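PDB 4RHZ: Cry37AA1 from Bacillus thuringiensis, which forms a binary complex with Cry23Aa1, binds calcium through a C2-type beta sandwich, and probably serves as the smaller partner of a two-component insecticidal toxin. Local coordinates for residues B[9-14]-B[116-121]; B[38-43]-B[58-63]; B[73-78]-B[104-109]. All blocks are in the same frame, centred on the assembly; numbering follows the deposited sequence. Where two conformers were deposited one is given.

Contact 1: B[9-14]-B[116-121]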
loop_
_atom_site.group_PDB
_atom_site.type_symbol
_atom_site.label_atom_id
_atom_site.label_comp_id
_atom_site.label_asym_id
_atom_site.label_seq_id
_atom_site.Cartn_x
_atom_site.Cartn_y
_atom_site.Cartn_z
ATOM N N THR B 9 -7.450 -3.997 -16.209
ATOM C CA THR B 9 -6.324 -4.935 -16.026
ATOM C C THR B 9 -6.729 -5.911 -14.995
ATOM O O THR B 9 -6.936 -5.535 -13.876
ATOM C CB THR B 9 -5.057 -4.210 -15.542
ATOM O OG1 THR B 9 -4.761 -3.194 -16.483
ATOM C CG2 THR B 9 -3.881 -5.181 -15.454
ATOM N N ILE B 10 -6.798 -7.165 -15.366
ATOM C CA ILE B 10 -7.340 -8.124 -14.522
ATOM C C ILE B 10 -6.254 -9.118 -14.141
ATOM O O ILE B 10 -5.515 -9.589 -15.035
ATOM C CB ILE B 10 -8.420 -8.911 -15.312
ATOM C CG1 ILE B 10 -9.491 -7.943 -15.908
ATOM C CG2 ILE B 10 -8.965 -10.011 -14.481
ATOM C CD1 ILE B 10 -10.552 -8.650 -16.726
ATOM N N ASN B 11 -6.191 -9.479 -12.837
ATOM C CA ASN B 11 -5.258 -10.475 -12.361
ATOM C C ASN B 11 -5.936 -11.595 -11.679
ATOM O O ASN B 11 -6.821 -11.354 -10.852
ATOM C CB ASN B 11 -4.283 -9.811 -11.406
ATOM C CG ASN B 11 -3.170 -9.143 -12.149
ATOM O OD1 ASN B 11 -2.304 -9.825 -12.645
ATOM N ND2 ASN B 11 -3.214 -7.825 -12.296
ATOM N N PHE B 12 -5.512 -12.824 -12.012
ATOM C CA PHE B 12 -6.089 -14.031 -11.493
ATOM C C PHE B 12 -5.132 -14.707 -10.504
ATOM O O PHE B 12 -3.967 -14.761 -10.757
ATOM C CB PHE B 12 -6.358 -14.986 -12.640
ATOM C CG PHE B 12 -7.252 -14.412 -13.747
ATOM C CD1 PHE B 12 -6.696 -13.693 -14.816
ATOM C CD2 PHE B 12 -8.654 -14.648 -13.729
ATOM C CE1 PHE B 12 -7.519 -13.195 -15.845
ATOM C CE2 PHE B 12 -9.475 -14.181 -14.736
ATOM C CZ PHE B 12 -8.924 -13.443 -15.819
ATOM N N TYR B 13 -5.639 -15.285 -9.407
ATOM C CA TYR B 13 -4.808 -15.867 -8.368
ATOM C C TYR B 13 -5.458 -17.148 -7.951
ATOM O O TYR B 13 -6.691 -17.164 -7.815
ATOM C CB TYR B 13 -4.726 -14.934 -7.165
ATOM C CG TYR B 13 -4.085 -13.643 -7.473
ATOM C CD1 TYR B 13 -2.685 -13.477 -7.355
ATOM C CD2 TYR B 13 -4.848 -12.575 -7.897
ATOM C CE1 TYR B 13 -2.055 -12.198 -7.676
ATOM C CE2 TYR B 13 -4.280 -11.344 -8.162
ATOM C CZ TYR B 13 -2.866 -11.150 -8.076
ATOM O OH TYR B 13 -2.335 -9.884 -8.372
ATOM N N ASN B 14 -4.654 -18.210 -7.757
ATOM C CA ASN B 14 -5.124 -19.529 -7.250
ATOM C C ASN B 14 -3.868 -20.210 -6.712
ATOM O O ASN B 14 -3.028 -20.601 -7.508
ATOM C CB ASN B 14 -5.724 -20.353 -8.387
ATOM C CG ASN B 14 -6.581 -21.574 -7.929
ATOM O OD1 ASN B 14 -7.024 -21.739 -6.778
ATOM N ND2 ASN B 14 -6.861 -22.423 -8.896
ATOM N N TYR B 116 -8.733 -15.774 -5.966
ATOM C CA TYR B 116 -9.471 -14.523 -6.093
ATOM C C TYR B 116 -9.089 -13.817 -7.364
ATOM O O TYR B 116 -8.160 -14.262 -8.021
ATOM C CB TYR B 116 -9.153 -13.613 -4.906
ATOM C CG TYR B 116 -7.706 -13.141 -4.765
ATOM C CD1 TYR B 116 -7.298 -11.891 -5.219
ATOM C CD2 TYR B 116 -6.770 -13.906 -4.057
ATOM C CE1 TYR B 116 -5.930 -11.448 -5.033
ATOM C CE2 TYR B 116 -5.397 -13.459 -3.868
ATOM C CZ TYR B 116 -5.003 -12.289 -4.370
ATOM O OH TYR B 116 -3.725 -11.879 -4.122
ATOM N N VAL B 117 -9.739 -12.680 -7.678
ATOM C CA VAL B 117 -9.416 -11.917 -8.877
ATOM C C VAL B 117 -9.346 -10.461 -8.512
ATOM O O VAL B 117 -10.094 -10.060 -7.604
ATOM C CB VAL B 117 -10.561 -12.076 -9.906
ATOM C CG1 VAL B 117 -10.328 -11.236 -11.113
ATOM C CG2 VAL B 117 -10.691 -13.524 -10.339
ATOM N N THR B 118 -8.492 -9.658 -9.174
ATOM C CA THR B 118 -8.518 -8.260 -8.935
ATOM C C THR B 118 -8.712 -7.504 -10.274
ATOM O O THR B 118 -8.362 -8.024 -11.347
ATOM C CB THR B 118 -7.221 -7.740 -8.277
ATOM O OG1 THR B 118 -6.141 -7.763 -9.215
ATOM C CG2 THR B 118 -6.850 -8.445 -6.943
ATOM N N ILE B 119 -9.286 -6.289 -10.247
ATOM C CA ILE B 119 -9.513 -5.573 -11.466
ATOM C C ILE B 119 -9.198 -4.144 -11.230
ATOM O O ILE B 119 -9.656 -3.538 -10.263
ATOM C CB ILE B 119 -11.036 -5.643 -11.927
ATOM C CG1 ILE B 119 -11.439 -7.042 -12.332
ATOM C CG2 ILE B 119 -11.278 -4.869 -13.231
ATOM C CD1 ILE B 119 -12.153 -7.714 -11.345
ATOM N N LYS B 120 -8.465 -3.561 -12.152
ATOM C CA LYS B 120 -8.065 -2.175 -12.074
ATOM C C LYS B 120 -8.543 -1.579 -13.359
ATOM O O LYS B 120 -8.558 -2.299 -14.335
ATOM C CB LYS B 120 -6.543 -2.217 -12.123
ATOM C CG LYS B 120 -5.887 -0.965 -12.468
ATOM C CD LYS B 120 -4.403 -1.214 -12.806
ATOM C CE LYS B 120 -3.716 0.134 -13.006
ATOM N NZ LYS B 120 -2.334 -0.059 -13.556
ATOM N N TYR B 121 -8.949 -0.305 -13.393
ATOM C CA TYR B 121 -9.377 0.253 -14.654
ATOM C C TYR B 121 -8.996 1.689 -14.725
ATOM O O TYR B 121 -8.865 2.296 -13.689
ATOM C CB TYR B 121 -10.910 0.106 -14.864
ATOM C CG TYR B 121 -11.826 0.975 -14.015
ATOM C CD1 TYR B 121 -12.470 2.079 -14.571
ATOM C CD2 TYR B 121 -12.082 0.664 -12.673
ATOM C CE1 TYR B 121 -13.340 2.877 -13.813
ATOM C CE2 TYR B 121 -13.013 1.433 -11.910
ATOM C CZ TYR B 121 -13.627 2.533 -12.494
ATOM O OH TYR B 121 -14.490 3.318 -11.725
HETATM O O HOH W 1 -6.175 -1.040 -16.323
HETATM O O HOH W 2 -5.613 -6.285 -11.427
HETATM O O HOH W 3 -3.593 -7.754 -8.004
#
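The rings of Tyr13 and Tyr116 lie over one another in an offset stack, centroids 4.3 Å apart and planes inclined by 13°. Tyr116 reaches across because its CG sits between the backbone N and the carbonyl carbon (chi1 63°), whereas Tyr13 CG is anti to its carbonyl carbon. Tyr13 CD2 comes to 3.3 Å from Tyr116 CE1, Tyr116 OH stands over the centre of the Tyr13 ring, and Tyr13 CB adds a CH-pi contact over the Tyr116 face. Arg107 makes a cation-pi contact with Tyr116. Strands 9-13 and 116-121 run antiparallel in one sheet of the C2-type sandwich, and Thr9-Lys120, Asn11-Thr118 and Tyr13-Tyr116 are hydrogen-bonded pairs. In the middle one, Thr118 N reaches Asn11 O at 2.9 Å in the carbonyl plane; at the stack, Tyr116 N approaches Tyr13 O from above the plane of the Tyr13 carbonyl. Beside Tyr13 one water joins its OH to Thr118 OG1; a second, toward Thr9, joins Thr118 OG1 to Thr9 O. The opposite, buried face carries Ile10, Phe12, Val117 and Ile119: Ile10 CG2 lies 3.8 Å from Val117 CG1, and Phe12 CD2 lies 4.1 Å from Val117 CG2.

Contact 2: B[38-43]-B[58-63]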
loop_
_atom_site.group_PDB
_atom_site.type_symbol
_atom_site.label_atom_id
_atom_site.label_comp_id
_atom_site.label_asym_id
_atom_site.label_seq_id
_atom_site.Cartn_x
_atom_site.Cartn_y
_atom_site.Cartn_z
ATOM N N PHE B 38 -21.552 -5.583 -19.068
ATOM C CA PHE B 38 -20.846 -5.979 -20.270
ATOM C C PHE B 38 -19.635 -6.804 -19.899
ATOM O O PHE B 38 -19.079 -6.606 -18.829
ATOM C CB PHE B 38 -20.514 -4.735 -21.085
ATOM C CG PHE B 38 -19.846 -3.630 -20.315
ATOM C CD1 PHE B 38 -18.459 -3.538 -20.285
ATOM C CD2 PHE B 38 -20.586 -2.644 -19.689
ATOM C CE1 PHE B 38 -17.801 -2.520 -19.612
ATOM C CE2 PHE B 38 -19.969 -1.591 -19.006
ATOM C CZ PHE B 38 -18.542 -1.539 -18.944
ATOM N N GLU B 39 -19.269 -7.765 -20.729
ATOM C CA GLU B 39 -18.051 -8.513 -20.463
ATOM C C GLU B 39 -16.780 -7.754 -20.720
ATOM O O GLU B 39 -16.645 -7.040 -21.728
ATOM C CB GLU B 39 -17.943 -9.884 -21.139
ATOM C CG GLU B 39 -18.646 -10.037 -22.392
ATOM C CD GLU B 39 -20.109 -10.335 -22.156
ATOM O OE1 GLU B 39 -20.902 -9.376 -22.395
ATOM O OE2 GLU B 39 -20.439 -11.493 -21.749
ATOM N N ILE B 40 -15.883 -7.880 -19.752
ATOM C CA ILE B 40 -14.510 -7.414 -19.902
ATOM C C ILE B 40 -13.538 -8.593 -20.031
ATOM O O ILE B 40 -12.378 -8.411 -20.376
ATOM C CB ILE B 40 -14.118 -6.397 -18.767
ATOM C CG1 ILE B 40 -13.981 -7.095 -17.401
ATOM C CG2 ILE B 40 -15.154 -5.263 -18.756
ATOM C CD1 ILE B 40 -13.284 -6.242 -16.271
ATOM N N TRP B 41 -14.036 -9.802 -19.803
ATOM C CA TRP B 41 -13.242 -10.975 -19.983
ATOM C C TRP B 41 -14.149 -12.174 -20.020
ATOM O O TRP B 41 -15.075 -12.281 -19.221
ATOM C CB TRP B 41 -12.242 -11.156 -18.822
ATOM C CG TRP B 41 -11.517 -12.462 -18.851
ATOM C CD1 TRP B 41 -10.355 -12.728 -19.523
ATOM C CD2 TRP B 41 -11.898 -13.691 -18.199
ATOM N NE1 TRP B 41 -9.997 -14.056 -19.351
ATOM C CE2 TRP B 41 -10.898 -14.658 -18.514
ATOM C CE3 TRP B 41 -12.976 -14.065 -17.364
ATOM C CZ2 TRP B 41 -10.950 -15.983 -18.044
ATOM C CZ3 TRP B 41 -13.028 -15.349 -16.864
ATOM C CH2 TRP B 41 -12.005 -16.324 -17.222
ATOM N N LYS B 42 -13.811 -13.122 -20.890
ATOM C CA LYS B 42 -14.601 -14.341 -21.118
ATOM C C LYS B 42 -13.672 -15.470 -21.616
ATOM O O LYS B 42 -12.834 -15.253 -22.509
ATOM C CB LYS B 42 -15.672 -14.061 -22.182
ATOM C CG LYS B 42 -16.740 -15.150 -22.318
ATOM C CD LYS B 42 -17.688 -14.789 -23.480
ATOM C CE LYS B 42 -18.622 -15.979 -23.807
ATOM N NZ LYS B 42 -19.831 -16.001 -22.899
ATOM N N GLN B 43 -13.784 -16.655 -21.039
ATOM C CA GLN B 43 -13.051 -17.793 -21.561
ATOM C C GLN B 43 -13.900 -18.994 -21.255
ATOM O O GLN B 43 -14.229 -19.237 -20.080
ATOM C CB GLN B 43 -11.654 -17.929 -20.902
ATOM C CG GLN B 43 -10.921 -19.287 -21.178
ATOM C CD GLN B 43 -10.701 -19.511 -22.672
ATOM O OE1 GLN B 43 -9.968 -18.751 -23.334
ATOM N NE2 GLN B 43 -11.349 -20.547 -23.221
ATOM N N GLN B 58 -7.503 -5.418 -21.434
ATOM C CA GLN B 58 -8.542 -5.136 -22.431
ATOM C C GLN B 58 -8.945 -3.677 -22.408
ATOM O O GLN B 58 -9.081 -3.095 -21.318
ATOM C CB GLN B 58 -9.788 -5.913 -22.075
ATOM C CG GLN B 58 -9.999 -6.966 -23.027
ATOM C CD GLN B 58 -11.203 -6.737 -23.876
ATOM O OE1 GLN B 58 -11.102 -6.351 -25.027
ATOM N NE2 GLN B 58 -12.350 -7.029 -23.320
ATOM N N THR B 59 -9.167 -3.112 -23.599
ATOM C CA THR B 59 -9.713 -1.780 -23.749
ATOM C C THR B 59 -11.017 -1.846 -24.529
ATOM O O THR B 59 -11.130 -2.582 -25.510
ATOM C CB THR B 59 -8.697 -0.813 -24.370
ATOM O OG1 THR B 59 -7.543 -0.827 -23.551
ATOM C CG2 THR B 59 -9.246 0.670 -24.389
ATOM N N ILE B 60 -11.986 -1.066 -24.066
ATOM C CA ILE B 60 -13.398 -1.136 -24.491
ATOM C C ILE B 60 -13.883 0.296 -24.608
ATOM O O ILE B 60 -13.474 1.175 -23.822
ATOM C CB ILE B 60 -14.290 -1.777 -23.370
ATOM C CG1 ILE B 60 -13.953 -3.229 -23.131
ATOM C CG2 ILE B 60 -15.753 -1.777 -23.739
ATOM C CD1 ILE B 60 -14.898 -3.840 -22.151
ATOM N N LYS B 61 -14.787 0.577 -25.526
ATOM C CA LYS B 61 -15.309 1.940 -25.525
ATOM C C LYS B 61 -16.591 2.006 -24.739
ATOM O O LYS B 61 -17.453 1.137 -24.886
ATOM C CB LYS B 61 -15.498 2.397 -26.947
ATOM C CG LYS B 61 -14.237 3.050 -27.523
ATOM C CD LYS B 61 -13.680 2.272 -28.662
ATOM C CE LYS B 61 -12.605 3.101 -29.393
ATOM N NZ LYS B 61 -13.228 4.368 -29.922
ATOM N N ILE B 62 -16.733 3.015 -23.879
ATOM C CA ILE B 62 -17.860 3.059 -22.995
ATOM C C ILE B 62 -18.372 4.470 -22.728
ATOM O O ILE B 62 -17.662 5.428 -22.944
ATOM C CB ILE B 62 -17.582 2.384 -21.626
ATOM C CG1 ILE B 62 -16.611 3.180 -20.805
ATOM C CG2 ILE B 62 -17.162 0.893 -21.761
ATOM C CD1 ILE B 62 -16.421 2.565 -19.409
ATOM N N SER B 63 -19.613 4.581 -22.279
ATOM C CA SER B 63 -20.187 5.869 -21.900
ATOM C C SER B 63 -21.261 5.642 -20.891
ATOM O O SER B 63 -21.766 4.500 -20.735
ATOM C CB SER B 63 -20.760 6.604 -23.120
ATOM O OG SER B 63 -21.832 5.854 -23.687
HETATM O O HOH W 4 -14.856 -7.209 -23.830
#
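At one lateral margin of the C2-type beta sandwich, segment 38-43 of one sheet meets segment 58-63 of the other; strands 38-43 and 55-62 are each outermost in their sheet within this chain. The strand bends at Ile40, where a classic beta bulge sets Ile40 and Trp41 together opposite Ile27. No backbone-to-backbone bond joins the segments, whose nearest CA atoms, of Ile40 and Gln58, are 6.9 Å apart; side chains of 58-63 meet side chains and carbonyls of 38-43. Ile60 supplies the central apolar tip. Its CG1 is anti to the carbonyl carbon and its chain is extended (chi2 -175°), which carries CD1 to 3.7 Å from Ile40 CG2, the two side chains crossing at about a right angle. The same methyl meets the Phe38 ring at its edge, near the ring plane, with CD1 of Ile60 4.0 Å from CD1 of Phe38. Farther along, Ile62 CG2 reaches Phe38 CZ at 4.0 Å; Ile70 also packs on Ile62. The polar end belongs to Gln58, whose chain bends at chi2 and brings its amide to the bulge. Water 4 donates to Glu39 O and accepts from Gln58 NE2 at 2.6 Å. That NE2 also donates to Ile40 O, a long bond of 3.3 Å that is nearly straight at the hydrogen (170°) but arrives from above the carbonyl plane.

Contact 3: B[73-78]-B[104-109]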
loop_
_atom_site.group_PDB
_atom_site.type_symbol
_atom_site.label_atom_id
_atom_site.label_comp_id
_atom_site.label_asym_id
_atom_site.label_seq_id
_atom_site.Cartn_x
_atom_site.Cartn_y
_atom_site.Cartn_z
ATOM N N MET B 73 -17.660 2.096 -11.169
ATOM C CA MET B 73 -17.821 0.953 -11.996
ATOM C C MET B 73 -17.924 -0.215 -11.090
ATOM O O MET B 73 -17.239 -0.250 -10.054
ATOM C CB MET B 73 -16.623 0.920 -12.963
ATOM C CG MET B 73 -16.643 -0.234 -13.901
ATOM S SD MET B 73 -16.229 0.108 -15.660
ATOM C CE MET B 73 -15.573 1.658 -15.855
ATOM N N CYS B 74 -18.794 -1.172 -11.428
ATOM C CA CYS B 74 -19.086 -2.253 -10.553
ATOM C C CYS B 74 -18.732 -3.509 -11.266
ATOM O O CYS B 74 -18.938 -3.579 -12.462
ATOM C CB CYS B 74 -20.575 -2.222 -10.157
ATOM S SG CYS B 74 -21.023 -0.735 -9.224
ATOM N N PHE B 75 -18.202 -4.529 -10.574
ATOM C CA PHE B 75 -17.656 -5.681 -11.297
ATOM C C PHE B 75 -18.141 -6.935 -10.633
ATOM O O PHE B 75 -18.330 -6.951 -9.406
ATOM C CB PHE B 75 -16.113 -5.681 -11.250
ATOM C CG PHE B 75 -15.464 -4.487 -11.873
ATOM C CD1 PHE B 75 -15.121 -3.383 -11.096
ATOM C CD2 PHE B 75 -15.138 -4.477 -13.224
ATOM C CE1 PHE B 75 -14.516 -2.241 -11.670
ATOM C CE2 PHE B 75 -14.453 -3.357 -13.829
ATOM C CZ PHE B 75 -14.183 -2.223 -13.072
ATOM N N TYR B 76 -18.276 -8.013 -11.392
ATOM C CA TYR B 76 -18.493 -9.337 -10.774
ATOM C C TYR B 76 -18.105 -10.394 -11.727
ATOM O O TYR B 76 -17.990 -10.131 -12.921
ATOM C CB TYR B 76 -19.964 -9.542 -10.411
ATOM C CG TYR B 76 -20.971 -9.595 -11.591
ATOM C CD1 TYR B 76 -21.495 -10.801 -11.993
ATOM C CD2 TYR B 76 -21.413 -8.437 -12.238
ATOM C CE1 TYR B 76 -22.443 -10.881 -13.001
ATOM C CE2 TYR B 76 -22.356 -8.507 -13.277
ATOM C CZ TYR B 76 -22.862 -9.743 -13.614
ATOM O OH TYR B 76 -23.783 -9.910 -14.587
ATOM N N GLY B 77 -17.962 -11.601 -11.223
ATOM C CA GLY B 77 -17.395 -12.642 -12.026
ATOM C C GLY B 77 -17.908 -13.987 -11.586
ATOM O O GLY B 77 -18.263 -14.187 -10.396
ATOM N N ASP B 78 -17.948 -14.895 -12.554
ATOM C CA ASP B 78 -18.101 -16.309 -12.322
ATOM C C ASP B 78 -16.830 -16.922 -12.896
ATOM O O ASP B 78 -16.745 -17.171 -14.103
ATOM C CB ASP B 78 -19.298 -16.876 -13.137
ATOM C CG ASP B 78 -19.600 -18.332 -12.799
ATOM O OD1 ASP B 78 -18.737 -19.080 -12.256
ATOM O OD2 ASP B 78 -20.782 -18.703 -12.962
ATOM N N VAL B 104 -8.914 3.016 -8.128
ATOM C CA VAL B 104 -9.017 2.071 -7.035
ATOM C C VAL B 104 -9.325 0.742 -7.659
ATOM O O VAL B 104 -10.093 0.679 -8.678
ATOM C CB VAL B 104 -10.086 2.454 -6.049
ATOM C CG1 VAL B 104 -10.307 1.368 -4.987
ATOM C CG2 VAL B 104 -9.787 3.845 -5.382
ATOM N N THR B 105 -8.700 -0.311 -7.114
ATOM C CA THR B 105 -8.783 -1.628 -7.675
ATOM C C THR B 105 -9.796 -2.405 -6.841
ATOM O O THR B 105 -9.926 -2.139 -5.639
ATOM C CB THR B 105 -7.378 -2.262 -7.630
ATOM O OG1 THR B 105 -6.617 -1.720 -8.714
ATOM C CG2 THR B 105 -7.373 -3.750 -7.752
ATOM N N VAL B 106 -10.510 -3.366 -7.443
ATOM C CA VAL B 106 -11.392 -4.198 -6.643
ATOM C C VAL B 106 -10.907 -5.639 -6.617
ATOM O O VAL B 106 -10.329 -6.102 -7.586
ATOM C CB VAL B 106 -12.948 -4.226 -7.167
ATOM C CG1 VAL B 106 -13.563 -2.868 -7.317
ATOM C CG2 VAL B 106 -13.094 -5.077 -8.439
ATOM N N ARG B 107 -11.256 -6.340 -5.541
ATOM C CA ARG B 107 -11.073 -7.769 -5.437
ATOM C C ARG B 107 -12.432 -8.514 -5.394
ATOM O O ARG B 107 -13.316 -8.188 -4.542
ATOM C CB ARG B 107 -10.322 -8.063 -4.117
ATOM C CG ARG B 107 -10.177 -9.489 -3.806
ATOM C CD ARG B 107 -9.164 -9.768 -2.662
ATOM N NE ARG B 107 -9.312 -11.158 -2.212
ATOM C CZ ARG B 107 -8.367 -11.900 -1.600
ATOM N NH1 ARG B 107 -7.113 -11.416 -1.390
ATOM N NH2 ARG B 107 -8.672 -13.159 -1.239
ATOM N N LEU B 108 -12.547 -9.542 -6.232
ATOM C CA LEU B 108 -13.605 -10.502 -6.148
ATOM C C LEU B 108 -13.052 -11.735 -5.453
ATOM O O LEU B 108 -12.012 -12.228 -5.908
ATOM C CB LEU B 108 -14.066 -10.870 -7.574
ATOM C CG LEU B 108 -14.367 -9.699 -8.512
ATOM C CD1 LEU B 108 -14.987 -10.236 -9.836
ATOM C CD2 LEU B 108 -15.323 -8.755 -7.819
ATOM N N ASP B 109 -13.725 -12.225 -4.389
ATOM C CA ASP B 109 -13.216 -13.339 -3.593
ATOM C C ASP B 109 -13.659 -14.694 -4.064
ATOM O O ASP B 109 -14.804 -14.886 -4.520
ATOM C CB ASP B 109 -13.564 -13.193 -2.056
ATOM C CG ASP B 109 -13.156 -11.854 -1.524
ATOM O OD1 ASP B 109 -14.049 -10.990 -1.183
ATOM O OD2 ASP B 109 -11.917 -11.609 -1.545
#
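Two strands from the facing sheets of the beta sandwich, 73-78 and 105-109, pack here across the buried interior. Their axes approach to 7.8 Å and run in similar directions, crossing at -29°, and no hydrogen bond joins the segments. Phe75, Val106 and Leu108 all point toward the opposing strand. Phe75 CG is anti to the carbonyl carbon (chi1 -61°), and ring atom CD1 meets both Val106 methyls, with CG2 of Val106 the nearer at 3.7 Å from CD1 of Phe75. The two side chains cross obliquely. Leu108, with CG likewise anti to its carbonyl carbon and an extended end (chi2 -173°), lays its methyls against main chain: CD1 is 3.6 Å from Gly77 N and 3.7 Å from Tyr76 C, while CD2 of Leu108 lies 3.8 Å from Phe75 O. Gly77 has no side chain, which lets the leucine come this close to the backbone. Tyr76 points away, its OH hydrogen-bonded to Asp37 OD1, and Cys74, also pointing away, forms the disulfide with Cys99. On the far side of strand 105-109, Arg107 NE and Asp109 OD2 form a salt bridge at 2.7 Å, and Thr105 to Arg107 pair in parallel with a strand of the Cry23Aa1 chain, so that sheet continues into the partner. Such face-to-face packing is that of a beta sandwich, here of the eight-stranded C2 type.

Contact 1 lies within one sheet, whereas contacts 2 and 3 bridge that sheet to the other in different places, their centres about 13 Å apart. Contact 3 joins contact 1 directly: Val117 O and Leu108 N, 2.9 Å apart, probably hydrogen-bond between neighbouring strands. Contact 2 meets contact 1 through the interior, where Ile10 CD1 lies 3.7 Å from Ile40 CD1 and Phe12 packs on Trp41. Phe75 of contact 3 also reaches Ile40, and Met73 reaches Ile62. The calcium ion, bound by Asp89 and Glu112, lies about 11 Å from the Tyr116 side chain of contact 1, and Asn14 hydrogen-bonds Asp89; contacts 2 and 3 lie away from this site.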